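Local structure of synaptonemal complex protein 2 (Mus musculus, 5IWZ) at residues G214-Q219 with D263-L268; V281-C286 with W308-L313; G314-S319 with V336-V341. The protein helps build the axial and lateral elements of synaptonemal complexes in meiotic prophase and is needed for chromosome synapsis and for insertion of SYCP3. One frame throughout, in Å; residues are numbered along the deposited sequence.

Interaction 1: residues G214-Q219 with D263-L268; sequences GDYELQ and DCRIFL
Tyr216 and Arg265 carry the contact between the start of helix 216-229 and helix 260-274. Before the tyrosine, Gly214 has left the preceding helix with a positive phi of 68°, and Asp215 stands at the N-cap of the next one. Asp215 OD2 accepts from Leu218 N at 2.9 Å through its anti lone pair, a capping bond at the first turn, next to Tyr216; Gln173 is a second partner of OD2. The Tyr216 ring then reaches across, its CG anti to the backbone N. The guanidinium of Arg265 lies flat over one face of this ring, with the planes 7° apart. The stack is shifted toward the phenol end: Arg265 CZ sits 3.4 Å from Tyr216 CZ. The pair is therefore an off-centre cation-pi interaction, with Arg265 CZ 4.0 Å from the Tyr216 ring centroid. Tyr216 OH lies over the guanidinium face, 3.2 Å from Arg265 NE, and the angle is too poor for a hydrogen bond. The Arg265 chain is bent at chi2 and chi3, and its head lies over the ring. Two partners steady that head: Asp310 forms a salt bridge with NH2, and Asn269 accepts from NH1. Leu268 CD1 meets the ring obliquely, 3.6 Å from Tyr216 CE2. One turn on, Gln219 CB packs 3.9 Å from the same Leu268 CD1, while Gln219 NE2 is bonded to Asn272 OD1 and Ile210 O. All the touching residues are buried. An N-capped helix start packed on another helix through an Arg-Tyr stack is consistent with an armadillo-like helical array.

Interaction 2: residues V281-C286 with W308-L313; sequences VYTFPC and WIDFNL
Two neighbouring antiparallel strands, 281-285 and 308-312, pair here in the four-stranded sheet of the Spt16M-like region. Tyr282 and Phe311 form one hydrogen-bonded pair, with Tyr282 N to Phe311 O at 2.9 Å and Phe311 N to Tyr282 O at 2.7 Å. Phe284 and Ile309 form the other, again with two backbone bonds. Between them, Thr283 and Asp310 are a non-hydrogen-bonded pair, and their side chains make the polar link. They lie side by side and point the same way. Thr283 OG1 is anti to its carbonyl carbon (chi1 -65°) and donates to Asp310 OD1. The modelled separation of 2.5 Å is very short, and its exact value is doubtful. Through its other oxygen the Asp310 carboxylate ties the strand pair to helix 260-274, which packs against this face of the sheet. The nearby Arg265 would be expected to favour the charged form of the aspartate. Trp308 stands on the same face. Thr283 CG2 approaches its ring obliquely, 3.6 Å from Trp308 CE3, and Pro285 CD packs 3.9 Å from Trp308 CZ3. An antiparallel sheet flanked by a C-terminal helix is consistent with a PH-like fold, as in Spt16M domains. Val386 of helix 383-390 touches Tyr282, Phe284 and Phe311 on the other face. There the Phe284 edge points toward the Phe311 face in an offset edge-to-face pair, with planes at 72°; Phe284 CD2 lies 3.5 Å from Phe311 CE2. Leu313 CD2 comes in plane to the edge of the Tyr282 ring, 3.9 Å from Tyr282 CE2. At the far end, Cys286 CB presses tightly on Ile309 CG1 at 3.4 Å.

Interaction 3: residues G314-S319 with V336-V341; sequences GSHTLS and VPEEKV
His316, just before strand 317-321, has left-handed helical backbone angles, and its carbonyl reaches across to Glu338. With Thr317 it forms a G1 beta bulge, both residues facing Asn312 of the neighbouring strand 308-312. On its other side the strand pairs with 333-337 in a beta hairpin of the four-stranded sheet in the Spt16M-like region. Leu318 and Val336 are the hydrogen-bonded pair: Leu318 N donates to Val336 O at 3.0 Å, and Val336 N donates to Leu318 O at 2.8 Å. The second bond runs nearly along the C=O axis. Next to it, Thr317 and Pro337 are a non-hydrogen-bonded pair. Thr317 CG2 packs 3.8 Å from Pro337 CA, and Thr317 CA makes a CA-H...O contact with Val336 O at 3.3 Å. Thr317 OG1 sits between its own backbone N and carbonyl carbon (chi1 66°) and is bonded to Asn312 ND2. Past Pro337 the chain turns into a 3-10 segment. Glu338 N makes a weak bond back to His316 O, 3.1 Å long with an angle of 131° at the hydrogen. The two side chains then run side by side, with ring and carboxylate planes 13° apart. His316 ND1 is bonded to Val390 O instead of the carboxylate, and the nearest side-chain approach is His316 CB to Glu338 OE1 at 3.6 Å.

The three contacts run from the helical part of the chain into the beta sheet. Interaction 1 meets interaction 2 through the salt bridge of Arg265 NH2 with Asp310 OD2 at 2.9 Å and through Tyr216 N with Asn312 OD1 at 2.7 Å; their centres are about 10 Å apart. Interaction 3 adds a second junction, with the turn before helix 216-229. Two probable hydrogen bonds make it: Gly314 N to Gly214 O at 2.8 Å, and Asp215 OD1 with Ser315 OG at 2.6 Å. Interactions 2 and 3 share one sheet, where strands 308-312 and 317-321 are neighbours. Asp310 N to Ser319 O spans 2.8 Å, and Ile309 CG2 packs 3.5 Å from Leu318 CD1.

Interaction 1: residues G214-Q219 with D263-L268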
loop_
_atom_site.group_PDB
_atom_site.type_symbol
_atom_site.label_atom_id
_atom_site.label_comp_id
_atom_site.label_asym_id
_atom_site.label_seq_id
_atom_site.Cartn_x
_atom_site.Cartn_y
_atom_site.Cartn_z
ATOM N N GLY A 214 7.848 -8.519 -9.079
ATOM C CA GLY A 214 9.157 -7.981 -8.755
ATOM C C GLY A 214 9.219 -7.134 -7.508
ATOM O O GLY A 214 10.005 -6.176 -7.453
ATOM N N ASP A 215 8.409 -7.463 -6.503
ATOM C CA ASP A 215 8.404 -6.774 -5.217
ATOM C C ASP A 215 7.934 -7.772 -4.168
ATOM O O ASP A 215 6.815 -8.284 -4.270
ATOM C CB ASP A 215 7.479 -5.550 -5.228
ATOM C CG ASP A 215 7.532 -4.782 -3.913
ATOM O OD1 ASP A 215 8.488 -3.985 -3.748
ATOM O OD2 ASP A 215 6.656 -5.002 -3.035
ATOM N N TYR A 216 8.779 -8.056 -3.172
ATOM C CA TYR A 216 8.438 -9.092 -2.199
ATOM C C TYR A 216 7.186 -8.725 -1.398
ATOM O O TYR A 216 6.340 -9.589 -1.123
ATOM C CB TYR A 216 9.623 -9.351 -1.265
ATOM C CG TYR A 216 9.332 -10.493 -0.340
ATOM C CD1 TYR A 216 8.816 -10.272 0.919
ATOM C CD2 TYR A 216 9.477 -11.804 -0.769
ATOM C CE1 TYR A 216 8.522 -11.324 1.745
ATOM C CE2 TYR A 216 9.156 -12.846 0.035
ATOM C CZ TYR A 216 8.670 -12.597 1.288
ATOM O OH TYR A 216 8.354 -13.616 2.119
ATOM N N GLU A 217 7.050 -7.454 -1.010
ATOM C CA GLU A 217 5.877 -7.049 -0.230
ATOM C C GLU A 217 4.580 -7.268 -1.011
ATOM O O GLU A 217 3.573 -7.724 -0.455
ATOM C CB GLU A 217 5.992 -5.577 0.187
ATOM C CG GLU A 217 4.690 -5.030 0.821
ATOM C CD GLU A 217 4.820 -3.603 1.384
ATOM O OE1 GLU A 217 5.945 -3.151 1.678
ATOM O OE2 GLU A 217 3.780 -2.933 1.558
ATOM N N LEU A 218 4.583 -6.952 -2.298
ATOM C CA LEU A 218 3.403 -7.209 -3.107
ATOM C C LEU A 218 3.171 -8.706 -3.283
ATOM O O LEU A 218 2.020 -9.155 -3.294
ATOM C CB LEU A 218 3.532 -6.502 -4.455
ATOM C CG LEU A 218 3.338 -4.988 -4.428
ATOM C CD1 LEU A 218 3.690 -4.439 -5.787
ATOM C CD2 LEU A 218 1.863 -4.585 -4.055
ATOM N N GLN A 219 4.248 -9.499 -3.399
ATOM C CA GLN A 219 4.085 -10.949 -3.505
ATOM C C GLN A 219 3.351 -11.502 -2.289
ATOM O O GLN A 219 2.425 -12.314 -2.422
ATOM C CB GLN A 219 5.442 -11.648 -3.660
ATOM C CG GLN A 219 6.080 -11.580 -5.051
ATOM C CD GLN A 219 7.365 -12.425 -5.155
ATOM O OE1 GLN A 219 8.234 -12.352 -4.296
ATOM N NE2 GLN A 219 7.463 -13.243 -6.207
ATOM N N ASP A 263 5.125 -19.874 6.314
ATOM C CA ASP A 263 4.947 -20.701 5.121
ATOM C C ASP A 263 4.959 -19.845 3.864
ATOM O O ASP A 263 5.430 -20.286 2.808
ATOM C CB ASP A 263 3.658 -21.527 5.191
ATOM C CG ASP A 263 3.749 -22.720 6.157
ATOM O OD1 ASP A 263 4.861 -23.241 6.412
ATOM O OD2 ASP A 263 2.680 -23.160 6.627
ATOM N N CYS A 264 4.468 -18.609 3.962
ATOM C CA CYS A 264 4.467 -17.735 2.795
ATOM C C CYS A 264 5.891 -17.372 2.373
ATOM O O CYS A 264 6.207 -17.362 1.177
ATOM C CB CYS A 264 3.634 -16.489 3.083
ATOM S SG CYS A 264 3.315 -15.537 1.619
ATOM N N ARG A 265 6.768 -17.090 3.344
ATOM C CA ARG A 265 8.196 -16.929 3.052
ATOM C C ARG A 265 8.765 -18.172 2.364
ATOM O O ARG A 265 9.489 -18.075 1.362
ATOM C CB ARG A 265 8.963 -16.619 4.350
ATOM C CG ARG A 265 10.506 -16.747 4.262
ATOM C CD ARG A 265 11.141 -15.823 3.203
ATOM N NE ARG A 265 11.120 -14.411 3.597
ATOM C CZ ARG A 265 11.594 -13.411 2.867
ATOM N NH1 ARG A 265 12.139 -13.629 1.674
ATOM N NH2 ARG A 265 11.525 -12.174 3.334
ATOM N N ILE A 266 8.446 -19.356 2.881
ATOM C CA ILE A 266 8.961 -20.578 2.269
ATOM C C ILE A 266 8.491 -20.679 0.817
ATOM O O ILE A 266 9.299 -20.859 -0.106
ATOM C CB ILE A 266 8.556 -21.809 3.106
ATOM C CG1 ILE A 266 9.316 -21.812 4.437
ATOM C CG2 ILE A 266 8.790 -23.131 2.339
ATOM C CD1 ILE A 266 8.736 -22.754 5.474
ATOM N N PHE A 267 7.187 -20.493 0.587
ATOM C CA PHE A 267 6.645 -20.589 -0.770
ATOM C C PHE A 267 7.307 -19.584 -1.708
ATOM O O PHE A 267 7.741 -19.939 -2.817
ATOM C CB PHE A 267 5.127 -20.389 -0.741
ATOM C CG PHE A 267 4.516 -20.104 -2.099
ATOM C CD1 PHE A 267 4.330 -21.126 -3.026
ATOM C CD2 PHE A 267 4.102 -18.814 -2.438
ATOM C CE1 PHE A 267 3.747 -20.874 -4.278
ATOM C CE2 PHE A 267 3.516 -18.542 -3.685
ATOM C CZ PHE A 267 3.330 -19.568 -4.605
ATOM N N LEU A 268 7.416 -18.324 -1.279
ATOM C CA LEU A 268 7.933 -17.303 -2.187
ATOM C C LEU A 268 9.410 -17.524 -2.479
ATOM O O LEU A 268 9.863 -17.296 -3.609
ATOM C CB LEU A 268 7.692 -15.912 -1.602
ATOM C CG LEU A 268 6.206 -15.581 -1.561
ATOM C CD1 LEU A 268 5.975 -14.276 -0.826
ATOM C CD2 LEU A 268 5.641 -15.531 -2.988
#

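Interaction 2: residues V281-C286 with W308-L313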
loop_
_atom_site.group_PDB
_atom_site.type_symbol
_atom_site.label_atom_id
_atom_site.label_comp_id
_atom_site.label_asym_id
_atom_site.label_seq_id
_atom_site.Cartn_x
_atom_site.Cartn_y
_atom_site.Cartn_z
ATOM N N VAL A 281 12.471 -11.129 -8.015
ATOM C CA VAL A 281 12.831 -10.899 -6.621
ATOM C C VAL A 281 13.985 -11.840 -6.287
ATOM O O VAL A 281 13.833 -13.060 -6.389
ATOM C CB VAL A 281 11.652 -11.141 -5.666
ATOM C CG1 VAL A 281 12.107 -10.993 -4.229
ATOM C CG2 VAL A 281 10.509 -10.170 -5.958
ATOM N N TYR A 282 15.125 -11.274 -5.886
ATOM C CA TYR A 282 16.277 -12.028 -5.424
ATOM C C TYR A 282 16.338 -11.925 -3.913
ATOM O O TYR A 282 16.467 -10.820 -3.367
ATOM C CB TYR A 282 17.570 -11.495 -6.040
ATOM C CG TYR A 282 17.856 -12.042 -7.412
ATOM C CD1 TYR A 282 18.668 -13.159 -7.586
ATOM C CD2 TYR A 282 17.312 -11.446 -8.535
ATOM C CE1 TYR A 282 18.925 -13.670 -8.853
ATOM C CE2 TYR A 282 17.560 -11.949 -9.802
ATOM C CZ TYR A 282 18.364 -13.063 -9.955
ATOM O OH TYR A 282 18.605 -13.549 -11.222
ATOM N N THR A 283 16.256 -13.069 -3.242
ATOM C CA THR A 283 16.307 -13.141 -1.786
ATOM C C THR A 283 17.611 -13.804 -1.338
ATOM O O THR A 283 17.876 -14.950 -1.695
ATOM C CB THR A 283 15.101 -13.913 -1.264
ATOM O OG1 THR A 283 13.911 -13.176 -1.574
ATOM C CG2 THR A 283 15.204 -14.106 0.225
ATOM N N PHE A 284 18.437 -13.070 -0.550
ATOM C CA PHE A 284 19.688 -13.623 -0.041
ATOM C C PHE A 284 19.646 -13.736 1.475
ATOM O O PHE A 284 19.130 -12.832 2.145
ATOM C CB PHE A 284 20.907 -12.751 -0.414
ATOM C CG PHE A 284 21.223 -12.732 -1.885
ATOM C CD1 PHE A 284 21.548 -13.893 -2.552
ATOM C CD2 PHE A 284 21.200 -11.545 -2.596
ATOM C CE1 PHE A 284 21.844 -13.878 -3.904
ATOM C CE2 PHE A 284 21.495 -11.521 -3.950
ATOM C CZ PHE A 284 21.817 -12.693 -4.602
ATOM N N PRO A 285 20.218 -14.792 2.051
ATOM C CA PRO A 285 20.457 -14.783 3.492
ATOM C C PRO A 285 21.557 -13.794 3.819
ATOM O O PRO A 285 22.480 -13.561 3.033
ATOM C CB PRO A 285 20.877 -16.227 3.798
ATOM C CG PRO A 285 21.502 -16.708 2.533
ATOM C CD PRO A 285 20.786 -15.990 1.401
ATOM N N CYS A 286 21.427 -13.176 4.981
ATOM C CA CYS A 286 22.310 -12.105 5.409
ATOM C C CYS A 286 22.901 -12.454 6.771
ATOM O O CYS A 286 22.216 -13.022 7.629
ATOM C CB CYS A 286 21.543 -10.784 5.473
ATOM S SG CYS A 286 22.433 -9.393 6.174
ATOM N N TRP A 308 16.571 -12.866 6.047
ATOM C CA TRP A 308 16.391 -12.695 4.607
ATOM C C TRP A 308 16.423 -11.218 4.202
ATOM O O TRP A 308 15.860 -10.367 4.891
ATOM C CB TRP A 308 15.058 -13.307 4.172
ATOM C CG TRP A 308 14.891 -14.806 4.399
ATOM C CD1 TRP A 308 13.945 -15.417 5.184
ATOM C CD2 TRP A 308 15.657 -15.864 3.803
ATOM N NE1 TRP A 308 14.085 -16.786 5.119
ATOM C CE2 TRP A 308 15.127 -17.088 4.281
ATOM C CE3 TRP A 308 16.740 -15.897 2.919
ATOM C CZ2 TRP A 308 15.639 -18.332 3.902
ATOM C CZ3 TRP A 308 17.255 -17.138 2.546
ATOM C CH2 TRP A 308 16.699 -18.339 3.037
ATOM N N ILE A 309 17.070 -10.926 3.068
ATOM C CA ILE A 309 17.058 -9.612 2.424
ATOM C C ILE A 309 16.497 -9.796 1.018
ATOM O O ILE A 309 16.961 -10.672 0.277
ATOM C CB ILE A 309 18.462 -8.973 2.341
ATOM C CG1 ILE A 309 19.190 -9.009 3.685
ATOM C CG2 ILE A 309 18.376 -7.534 1.773
ATOM C CD1 ILE A 309 18.608 -8.122 4.774
ATOM N N ASP A 310 15.528 -8.956 0.639
ATOM C CA ASP A 310 14.821 -9.082 -0.635
ATOM C C ASP A 310 15.237 -7.950 -1.557
ATOM O O ASP A 310 15.132 -6.775 -1.191
ATOM C CB ASP A 310 13.312 -9.081 -0.416
ATOM C CG ASP A 310 12.878 -10.255 0.421
ATOM O OD1 ASP A 310 13.210 -11.399 0.037
ATOM O OD2 ASP A 310 12.296 -10.034 1.503
ATOM N N PHE A 311 15.747 -8.318 -2.727
ATOM C CA PHE A 311 16.169 -7.382 -3.761
ATOM C C PHE A 311 15.076 -7.377 -4.817
ATOM O O PHE A 311 14.886 -8.376 -5.512
ATOM C CB PHE A 311 17.508 -7.805 -4.368
ATOM C CG PHE A 311 18.686 -7.657 -3.437
ATOM C CD1 PHE A 311 19.609 -6.626 -3.618
ATOM C CD2 PHE A 311 18.892 -8.563 -2.404
ATOM C CE1 PHE A 311 20.710 -6.490 -2.771
ATOM C CE2 PHE A 311 19.994 -8.437 -1.561
ATOM C CZ PHE A 311 20.903 -7.408 -1.742
ATOM N N ASN A 312 14.373 -6.254 -4.949
ATOM C CA ASN A 312 13.119 -6.191 -5.704
ATOM C C ASN A 312 13.345 -5.508 -7.045
ATOM O O ASN A 312 13.422 -4.282 -7.121
ATOM C CB ASN A 312 12.065 -5.466 -4.881
ATOM C CG ASN A 312 11.782 -6.183 -3.577
ATOM O OD1 ASN A 312 11.378 -7.359 -3.572
ATOM N ND2 ASN A 312 12.024 -5.496 -2.456
ATOM N N LEU A 313 13.416 -6.311 -8.113
ATOM C CA LEU A 313 13.778 -5.793 -9.429
ATOM C C LEU A 313 12.644 -5.006 -10.072
ATOM O O LEU A 313 12.893 -4.133 -10.914
ATOM C CB LEU A 313 14.192 -6.940 -10.350
ATOM C CG LEU A 313 15.611 -7.499 -10.274
ATOM C CD1 LEU A 313 16.068 -7.746 -8.830
ATOM C CD2 LEU A 313 15.662 -8.801 -11.096
#

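Interaction 3: residues G314-S319 with V336-V341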
loop_
_atom_site.group_PDB
_atom_site.type_symbol
_atom_site.label_atom_id
_atom_site.label_comp_id
_atom_site.label_asym_id
_atom_site.label_seq_id
_atom_site.Cartn_x
_atom_site.Cartn_y
_atom_site.Cartn_z
ATOM N N GLY A 314 11.401 -5.289 -9.704
ATOM C CA GLY A 314 10.307 -4.513 -10.260
ATOM C C GLY A 314 10.209 -3.134 -9.640
ATOM O O GLY A 314 10.029 -2.133 -10.341
ATOM N N SER A 315 10.327 -3.060 -8.321
ATOM C CA SER A 315 10.141 -1.815 -7.600
ATOM C C SER A 315 11.443 -1.082 -7.327
ATOM O O SER A 315 11.406 0.031 -6.789
ATOM C CB SER A 315 9.424 -2.096 -6.285
ATOM O OG SER A 315 10.136 -3.082 -5.564
ATOM N N HIS A 316 12.583 -1.681 -7.660
ATOM C CA HIS A 316 13.898 -1.064 -7.458
ATOM C C HIS A 316 14.083 -0.659 -6.003
ATOM O O HIS A 316 14.449 0.472 -5.681
ATOM C CB HIS A 316 14.104 0.115 -8.412
ATOM C CG HIS A 316 14.236 -0.311 -9.839
ATOM N ND1 HIS A 316 15.455 -0.534 -10.435
ATOM C CD2 HIS A 316 13.299 -0.630 -10.766
ATOM C CE1 HIS A 316 15.267 -0.933 -11.682
ATOM N NE2 HIS A 316 13.966 -1.005 -11.906
ATOM N N THR A 317 13.794 -1.604 -5.109
ATOM C CA THR A 317 13.979 -1.410 -3.683
ATOM C C THR A 317 14.749 -2.591 -3.114
ATOM O O THR A 317 14.816 -3.673 -3.706
ATOM C CB THR A 317 12.637 -1.295 -2.920
ATOM O OG1 THR A 317 11.945 -2.553 -2.990
ATOM C CG2 THR A 317 11.755 -0.194 -3.512
ATOM N N LEU A 318 15.302 -2.387 -1.934
ATOM C CA LEU A 318 15.773 -3.488 -1.110
ATOM C C LEU A 318 14.930 -3.472 0.156
ATOM O O LEU A 318 14.710 -2.407 0.741
ATOM C CB LEU A 318 17.295 -3.368 -0.856
ATOM C CG LEU A 318 18.160 -3.467 0.411
ATOM C CD1 LEU A 318 17.574 -4.164 1.601
ATOM C CD2 LEU A 318 19.484 -4.144 0.058
ATOM N N SER A 319 14.408 -4.631 0.549
ATOM C CA SER A 319 13.528 -4.657 1.705
ATOM C C SER A 319 13.828 -5.865 2.571
ATOM O O SER A 319 14.389 -6.878 2.126
ATOM C CB SER A 319 12.027 -4.639 1.311
ATOM O OG SER A 319 11.656 -5.845 0.668
ATOM N N VAL A 336 14.078 0.220 1.312
ATOM C CA VAL A 336 15.018 1.248 0.850
ATOM C C VAL A 336 14.810 1.450 -0.641
ATOM O O VAL A 336 15.243 0.614 -1.438
ATOM C CB VAL A 336 16.486 0.868 1.132
ATOM C CG1 VAL A 336 17.456 1.964 0.613
ATOM C CG2 VAL A 336 16.699 0.582 2.610
ATOM N N PRO A 337 14.203 2.553 -1.064
ATOM C CA PRO A 337 13.993 2.768 -2.494
ATOM C C PRO A 337 15.212 3.398 -3.137
ATOM O O PRO A 337 16.002 4.090 -2.489
ATOM C CB PRO A 337 12.786 3.711 -2.534
ATOM C CG PRO A 337 12.867 4.458 -1.267
ATOM C CD PRO A 337 13.505 3.553 -0.239
ATOM N N GLU A 338 15.355 3.147 -4.438
ATOM C CA GLU A 338 16.578 3.562 -5.109
ATOM C C GLU A 338 16.773 5.072 -5.054
ATOM O O GLU A 338 17.914 5.540 -4.976
ATOM C CB GLU A 338 16.605 3.034 -6.555
ATOM C CG GLU A 338 15.737 3.680 -7.574
ATOM C CD GLU A 338 16.139 3.248 -8.997
ATOM O OE1 GLU A 338 15.275 3.226 -9.897
ATOM O OE2 GLU A 338 17.329 2.921 -9.212
ATOM N N GLU A 339 15.686 5.849 -5.029
ATOM C CA GLU A 339 15.841 7.294 -4.973
ATOM C C GLU A 339 16.417 7.761 -3.639
ATOM O O GLU A 339 16.890 8.888 -3.554
ATOM C CB GLU A 339 14.498 7.983 -5.243
ATOM C CG GLU A 339 13.495 7.836 -4.116
ATOM C CD GLU A 339 12.437 6.750 -4.367
ATOM O OE1 GLU A 339 12.629 5.870 -5.253
ATOM O OE2 GLU A 339 11.417 6.777 -3.643
ATOM N N LYS A 340 16.388 6.927 -2.598
ATOM C CA LYS A 340 16.978 7.292 -1.314
ATOM C C LYS A 340 18.477 6.980 -1.227
ATOM O O LYS A 340 19.119 7.356 -0.243
ATOM C CB LYS A 340 16.248 6.556 -0.197
ATOM C CG LYS A 340 15.330 7.402 0.640
ATOM C CD LYS A 340 14.949 6.651 1.901
ATOM C CE LYS A 340 13.540 6.989 2.365
ATOM N NZ LYS A 340 13.267 6.474 3.746
ATOM N N VAL A 341 19.048 6.301 -2.214
ATOM C CA VAL A 341 20.434 5.835 -2.156
ATOM C C VAL A 341 21.295 6.849 -2.905
ATOM O O VAL A 341 21.105 7.076 -4.105
ATOM C CB VAL A 341 20.570 4.419 -2.745
ATOM C CG1 VAL A 341 22.044 3.997 -2.863
ATOM C CG2 VAL A 341 19.798 3.411 -1.884
#